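PDB 3D82: cupin 2, conserved barrel domain protein from Shewanella frigidimarina NCIMB 400, which binds a metal ion, here nickel, in its cupin barrel and probably has a role that depends on it. Local coordinates for the interface of chains A and B. Residues are numbered along the deposited sequence; one frame, centred on the assembly and turned at random. Chains: chain A/B, Cupin 2, conserved barrel domain protein.

Contact 1: the interface of chains A and B. Residues chain A 28, 31, 50, 53, 99-101; chain B 28-31.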
loop_
_atom_site.group_PDB
_atom_site.type_symbol
_atom_site.label_atom_id
_atom_site.label_comp_id
_atom_site.label_asym_id
_atom_site.label_seq_id
_atom_site.Cartn_x
_atom_site.Cartn_y
_atom_site.Cartn_z
HETATM N N MSE A 28 4.244 -6.112 -8.422
HETATM C CA MSE A 28 4.010 -7.315 -7.614
HETATM C C MSE A 28 3.213 -8.259 -8.505
HETATM O O MSE A 28 2.036 -8.022 -8.742
HETATM C CB MSE A 28 3.201 -6.969 -6.361
HETATM C CG MSE A 28 2.764 -8.177 -5.521
HETATM SE SE MSE A 28 1.479 -7.611 -4.174
HETATM C CE MSE A 28 0.019 -6.912 -5.227
ATOM N N TYR A 31 0.554 -6.928 -10.941
ATOM C CA TYR A 31 0.001 -5.691 -10.378
ATOM C C TYR A 31 1.060 -4.590 -10.370
ATOM O O TYR A 31 2.265 -4.860 -10.393
ATOM C CB TYR A 31 -0.545 -5.926 -8.961
ATOM C CG TYR A 31 -1.874 -6.617 -8.938
ATOM C CD1 TYR A 31 -1.999 -7.963 -9.324
ATOM C CD2 TYR A 31 -3.034 -5.931 -8.523
ATOM C CE1 TYR A 31 -3.261 -8.599 -9.321
ATOM C CE2 TYR A 31 -4.286 -6.570 -8.496
ATOM C CZ TYR A 31 -4.389 -7.895 -8.886
ATOM O OH TYR A 31 -5.612 -8.489 -8.882
ATOM N N THR A 50 -11.786 -5.103 -12.603
ATOM C CA THR A 50 -10.913 -5.124 -11.424
ATOM C C THR A 50 -11.307 -4.144 -10.331
ATOM O O THR A 50 -11.780 -3.023 -10.614
ATOM C CB THR A 50 -9.401 -4.846 -11.818
ATOM O OG1 THR A 50 -8.572 -4.972 -10.653
ATOM C CG2 THR A 50 -9.205 -3.441 -12.422
ATOM N N VAL A 53 -7.523 0.088 -5.677
ATOM C CA VAL A 53 -7.185 0.600 -4.359
ATOM C C VAL A 53 -6.616 2.011 -4.436
ATOM O O VAL A 53 -5.792 2.290 -5.284
ATOM C CB VAL A 53 -6.201 -0.355 -3.627
ATOM C CG1 VAL A 53 -5.642 0.285 -2.314
ATOM C CG2 VAL A 53 -6.912 -1.692 -3.318
ATOM N N ILE A 99 -3.208 0.997 -6.598
ATOM C CA ILE A 99 -2.747 -0.364 -6.802
ATOM C C ILE A 99 -3.828 -1.079 -7.596
ATOM O O ILE A 99 -5.012 -1.058 -7.216
ATOM C CB ILE A 99 -2.467 -1.119 -5.478
ATOM C CG1 ILE A 99 -1.582 -0.291 -4.523
ATOM C CG2 ILE A 99 -1.796 -2.487 -5.785
ATOM C CD1 ILE A 99 -1.436 -0.905 -3.128
ATOM N N GLU A 100 -3.424 -1.682 -8.703
ATOM C CA GLU A 100 -4.333 -2.398 -9.589
ATOM C C GLU A 100 -3.536 -3.229 -10.603
ATOM O O GLU A 100 -2.336 -2.962 -10.794
ATOM C CB GLU A 100 -5.249 -1.389 -10.324
ATOM C CG GLU A 100 -4.506 -0.383 -11.247
ATOM C CD GLU A 100 -5.434 0.741 -11.739
ATOM O OE1 GLU A 100 -6.674 0.650 -11.528
ATOM O OE2 GLU A 100 -4.920 1.705 -12.337
ATOM N N PRO A 101 -4.196 -4.193 -11.289
ATOM C CA PRO A 101 -3.498 -5.014 -12.280
ATOM C C PRO A 101 -2.899 -4.185 -13.392
ATOM O O PRO A 101 -3.388 -3.083 -13.664
ATOM C CB PRO A 101 -4.612 -5.898 -12.866
ATOM C CG PRO A 101 -5.637 -5.944 -11.824
ATOM C CD PRO A 101 -5.612 -4.589 -11.193
HETATM N N MSE B 28 -8.549 -6.860 -2.424
HETATM C CA MSE B 28 -8.530 -6.322 -3.770
HETATM C C MSE B 28 -8.466 -7.543 -4.697
HETATM O O MSE B 28 -7.422 -8.207 -4.773
HETATM C CB MSE B 28 -7.300 -5.452 -3.967
HETATM C CG MSE B 28 -7.039 -4.997 -5.400
HETATM SE SE MSE B 28 -5.296 -4.153 -5.573
HETATM C CE MSE B 28 -4.122 -5.697 -5.032
ATOM N N ASN B 29 -9.549 -7.808 -5.411
ATOM C CA ASN B 29 -9.650 -8.999 -6.252
ATOM C C ASN B 29 -9.325 -10.214 -5.352
ATOM O O ASN B 29 -9.932 -10.342 -4.279
ATOM C CB ASN B 29 -8.784 -8.872 -7.520
ATOM C CG ASN B 29 -9.144 -7.661 -8.348
ATOM O OD1 ASN B 29 -10.323 -7.260 -8.438
ATOM N ND2 ASN B 29 -8.137 -7.071 -8.971
ATOM N N ASP B 30 -8.310 -11.003 -5.704
ATOM C CA ASP B 30 -7.918 -12.196 -4.936
ATOM C C ASP B 30 -6.665 -11.947 -4.063
ATOM O O ASP B 30 -5.943 -12.900 -3.726
ATOM C CB ASP B 30 -7.713 -13.377 -5.902
ATOM C CG ASP B 30 -6.600 -13.123 -6.942
ATOM O OD1 ASP B 30 -6.430 -11.965 -7.410
ATOM O OD2 ASP B 30 -5.916 -14.097 -7.304
ATOM N N TYR B 31 -6.429 -10.679 -3.692
ATOM C CA TYR B 31 -5.321 -10.254 -2.836
ATOM C C TYR B 31 -5.852 -9.699 -1.518
ATOM O O TYR B 31 -7.005 -9.218 -1.427
ATOM C CB TYR B 31 -4.491 -9.173 -3.517
ATOM C CG TYR B 31 -3.561 -9.693 -4.591
ATOM C CD1 TYR B 31 -4.061 -10.212 -5.806
ATOM C CD2 TYR B 31 -2.180 -9.662 -4.410
ATOM C CE1 TYR B 31 -3.194 -10.687 -6.806
ATOM C CE2 TYR B 31 -1.312 -10.142 -5.403
ATOM C CZ TYR B 31 -1.821 -10.657 -6.582
ATOM O OH TYR B 31 -0.947 -11.110 -7.541
HETATM O O HOH W 1 -5.815 -10.793 -9.748
#

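Contact 2: the interface of chains A and B. Residues chain A 68, 70-72, 77-78; chain B 2-3, 5-6.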
loop_
_atom_site.group_PDB
_atom_site.type_symbol
_atom_site.label_atom_id
_atom_site.label_comp_id
_atom_site.label_asym_id
_atom_site.label_seq_id
_atom_site.Cartn_x
_atom_site.Cartn_y
_atom_site.Cartn_z
ATOM N N GLN A 68 -23.527 8.751 -3.267
ATOM C CA GLN A 68 -22.887 9.311 -2.067
ATOM C C GLN A 68 -21.416 9.664 -2.316
ATOM O O GLN A 68 -20.886 9.405 -3.397
ATOM C CB GLN A 68 -22.970 8.279 -0.932
ATOM C CG GLN A 68 -22.316 6.919 -1.260
ATOM C CD GLN A 68 -22.607 5.873 -0.205
ATOM O OE1 GLN A 68 -22.078 5.937 0.916
ATOM N NE2 GLN A 68 -23.428 4.880 -0.565
ATOM N N ILE A 70 -17.348 9.827 -0.307
ATOM C CA ILE A 70 -16.450 9.461 0.783
ATOM C C ILE A 70 -15.266 10.436 0.770
ATOM O O ILE A 70 -15.010 11.075 -0.243
ATOM C CB ILE A 70 -15.985 7.979 0.728
ATOM C CG1 ILE A 70 -14.991 7.721 -0.411
ATOM C CG2 ILE A 70 -17.214 7.037 0.682
ATOM C CD1 ILE A 70 -14.516 6.291 -0.485
ATOM N N THR A 71 -14.598 10.557 1.918
ATOM C CA THR A 71 -13.406 11.386 2.106
ATOM C C THR A 71 -12.301 10.517 2.713
ATOM O O THR A 71 -12.561 9.791 3.660
ATOM C CB THR A 71 -13.704 12.576 3.041
ATOM O OG1 THR A 71 -14.704 13.407 2.431
ATOM C CG2 THR A 71 -12.439 13.412 3.336
ATOM N N LEU A 72 -11.102 10.573 2.134
ATOM C CA LEU A 72 -9.911 9.872 2.630
ATOM C C LEU A 72 -8.850 10.894 3.032
ATOM O O LEU A 72 -8.565 11.827 2.275
ATOM C CB LEU A 72 -9.317 8.940 1.575
ATOM C CG LEU A 72 -10.005 7.593 1.329
ATOM C CD1 LEU A 72 -11.388 7.789 0.721
ATOM C CD2 LEU A 72 -9.139 6.727 0.398
HETATM N N MSE A 77 -7.213 4.292 3.318
HETATM C CA MSE A 77 -7.412 3.633 2.032
HETATM C C MSE A 77 -8.860 3.206 1.819
HETATM O O MSE A 77 -9.658 3.057 2.785
HETATM C CB MSE A 77 -6.501 2.393 1.869
HETATM C CG MSE A 77 -6.764 1.245 2.822
HETATM SE SE MSE A 77 -5.775 -0.382 2.425
HETATM C CE MSE A 77 -6.792 -0.997 0.849
ATOM N N TYR A 78 -9.150 2.933 0.554
ATOM C CA TYR A 78 -10.470 2.475 0.114
ATOM C C TYR A 78 -10.310 1.590 -1.115
ATOM O O TYR A 78 -9.497 1.900 -1.976
ATOM C CB TYR A 78 -11.365 3.684 -0.215
ATOM C CG TYR A 78 -12.813 3.326 -0.376
ATOM C CD1 TYR A 78 -13.660 3.251 0.736
ATOM C CD2 TYR A 78 -13.341 3.010 -1.629
ATOM C CE1 TYR A 78 -15.023 2.899 0.589
ATOM C CE2 TYR A 78 -14.702 2.648 -1.790
ATOM C CZ TYR A 78 -15.540 2.594 -0.688
ATOM O OH TYR A 78 -16.870 2.248 -0.866
HETATM N N MSE B 2 -20.913 3.996 2.511
HETATM C CA MSE B 2 -19.582 3.599 2.007
HETATM C C MSE B 2 -18.417 4.121 2.850
HETATM O O MSE B 2 -17.371 3.470 2.910
HETATM C CB MSE B 2 -19.387 4.052 0.559
HETATM C CG MSE B 2 -20.261 3.311 -0.438
HETATM SE SE MSE B 2 -19.951 3.976 -2.252
HETATM C CE MSE B 2 -21.513 3.109 -3.214
ATOM N N GLN B 3 -18.603 5.281 3.498
ATOM C CA GLN B 3 -17.598 5.868 4.398
ATOM C C GLN B 3 -17.138 4.873 5.467
ATOM O O GLN B 3 -15.962 4.871 5.824
ATOM C CB GLN B 3 -18.116 7.161 5.064
ATOM C CG GLN B 3 -17.071 7.928 5.921
ATOM C CD GLN B 3 -15.870 8.435 5.107
ATOM O OE1 GLN B 3 -16.036 9.064 4.056
ATOM N NE2 GLN B 3 -14.662 8.189 5.614
ATOM N N LYS B 5 -16.478 1.853 5.103
ATOM C CA LYS B 5 -15.434 1.017 4.485
ATOM C C LYS B 5 -14.139 1.777 4.170
ATOM O O LYS B 5 -13.241 1.196 3.551
ATOM C CB LYS B 5 -15.987 0.233 3.279
ATOM C CG LYS B 5 -16.995 -0.840 3.741
ATOM C CD LYS B 5 -17.831 -1.453 2.610
ATOM C CE LYS B 5 -18.886 -2.447 3.190
ATOM N NZ LYS B 5 -19.965 -2.877 2.210
ATOM N N VAL B 6 -14.033 3.047 4.603
ATOM C CA VAL B 6 -12.764 3.800 4.560
ATOM C C VAL B 6 -11.936 3.232 5.714
ATOM O O VAL B 6 -12.396 3.234 6.851
ATOM C CB VAL B 6 -12.940 5.338 4.707
ATOM C CG1 VAL B 6 -11.610 6.046 4.974
ATOM C CG2 VAL B 6 -13.581 5.898 3.461
#

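Contact 1: the interface of chains A and B
The turn B:Met28-B:Tyr31, which links strands 23-28 and 31-39 of chain B, meets strands 23-28, 31-39, 52-56 and 93-101 of chain A and the loop at A:Thr50. B:Asn29 points its side-chain amide into chain A, and both N-H groups of ND2 are used. B:Asn29 ND2 gives one to the hydroxyl OG1 of A:Thr50 at 2.7 Å, almost straight at 175°. The other runs from B:Asn29 ND2 to the phenol OH of A:Tyr31 at 2.9 Å. Both acceptors lie close to the amide plane, a pairing that fixes the rotation of the group. OG1 of A:Thr50, anti to the backbone N (chi1 -176°), is thereby the branch turned to the amide. Water 1, in the plane of the A:Tyr31 ring at its edge, lies 2.5 Å from the A:Tyr31 phenol OH and passes the link on to the carboxylate OD1 of B:Asp30. On the apolar side the two Tyr31 rings, related by the two-fold, lie alongside each other, pointing opposite ways, with A:Tyr31 CE1 3.3 Å from B:Tyr31 CE1. A:Pro101 CA sits over one face of the A:Tyr31 ring, offset toward its rim. Selenomethionine B:Met28 bends at chi3 (61°), bringing methyl CE to 3.6 Å from A:Tyr31 CE2. SE of B:Met28 lies 3.7 Å from A:Val53 CG2 and near A:Ile99 O; the B:Met28 side chain runs at about a right angle to those of A:Val53 and A:Ile99. Methyl CE of A:Met28 lies 3.5 Å from B:Tyr31 CE2. The patch joins two cupin barrels around the two-fold axis and may stabilise a dimer in solution.

Contact 2: the interface of chains A and B
The ring of A:Tyr78 is capped on one face by the methyl CD1 of A:Ile70, 3.3 Å above the plane and over the ring centre, while the backbone N of B:Val6 lies at its edge, in plane. This is the N-terminal segment of one cupin subunit, 3-10 helix 2-5 and the residue after it, docked on strands 69-73 and 76-80 of the other barrel. The ring's CE1-CD1 side runs along the backbone of the short helix: A:Tyr78 CE1 is 3.4 Å from the carbonyl O of B:Met2, and CD1 approaches the carbonyl of B:Lys5. The phenol end meets CB and CG of selenomethionine B:Met2. CG of A:Tyr78 stands anti to its backbone N (chi1 -167°), which carries the ring out along this segment.

B:Gln3 grips the backbone of A:Thr71 with both ends of its amide. B:Gln3 OE1 accepts from A:Thr71 N at 3.0 Å, in the carbonyl plane and on a lone pair. B:Gln3 NE2 gives an N-H to A:Thr71 O at 3.3 Å, with that oxygen close to the amide plane. The chain bends at chi2 (63°), turning the amide against the strand, and the paired bonds hold it flat, much as a neighbouring strand would.

At the start of the helix, A:Gln68 OE1 accepts from the backbone N of B:Met2 at 2.8 Å, the donor tilted 31° from the carbonyl plane. The long B:Met2 side chain is extended beyond CG and crosses the A:Gln68 amide, its CG 3.5 Å from A:Gln68 CD. A:Ile70 CG2 fits against B:Met2 CB and the backbone of B:Gln3. At the far end, methyl CG2 of B:Val6 enters an apolar corner, 3.8 Å from A:Tyr78 CD1 and 4.0 Å from A:Leu72 CD1, with A:Ile70 CD1 beside them.

Contact 1 and contact 2 belong to the same two-fold interface, the centres of their C-alpha atoms about 18 Å apart. They share no residues: chain B supplies a hairpin turn to one and its N-terminal end to the other. Chain A receives them on different strands, 23-28, 31-39, 52-56 and 93-101 in contact 1, 69-73 and 76-80 in contact 2, with the loop residues A:Thr50 and A:Gln68. Both recur with the chains exchanged; in contact 1 the equivalent tyrosines meet each other, close to the axis, and through contact 2 each subunit lends its N-terminal segment. This reciprocity is compatible with a stable dimer, although the crystal alone does not prove one.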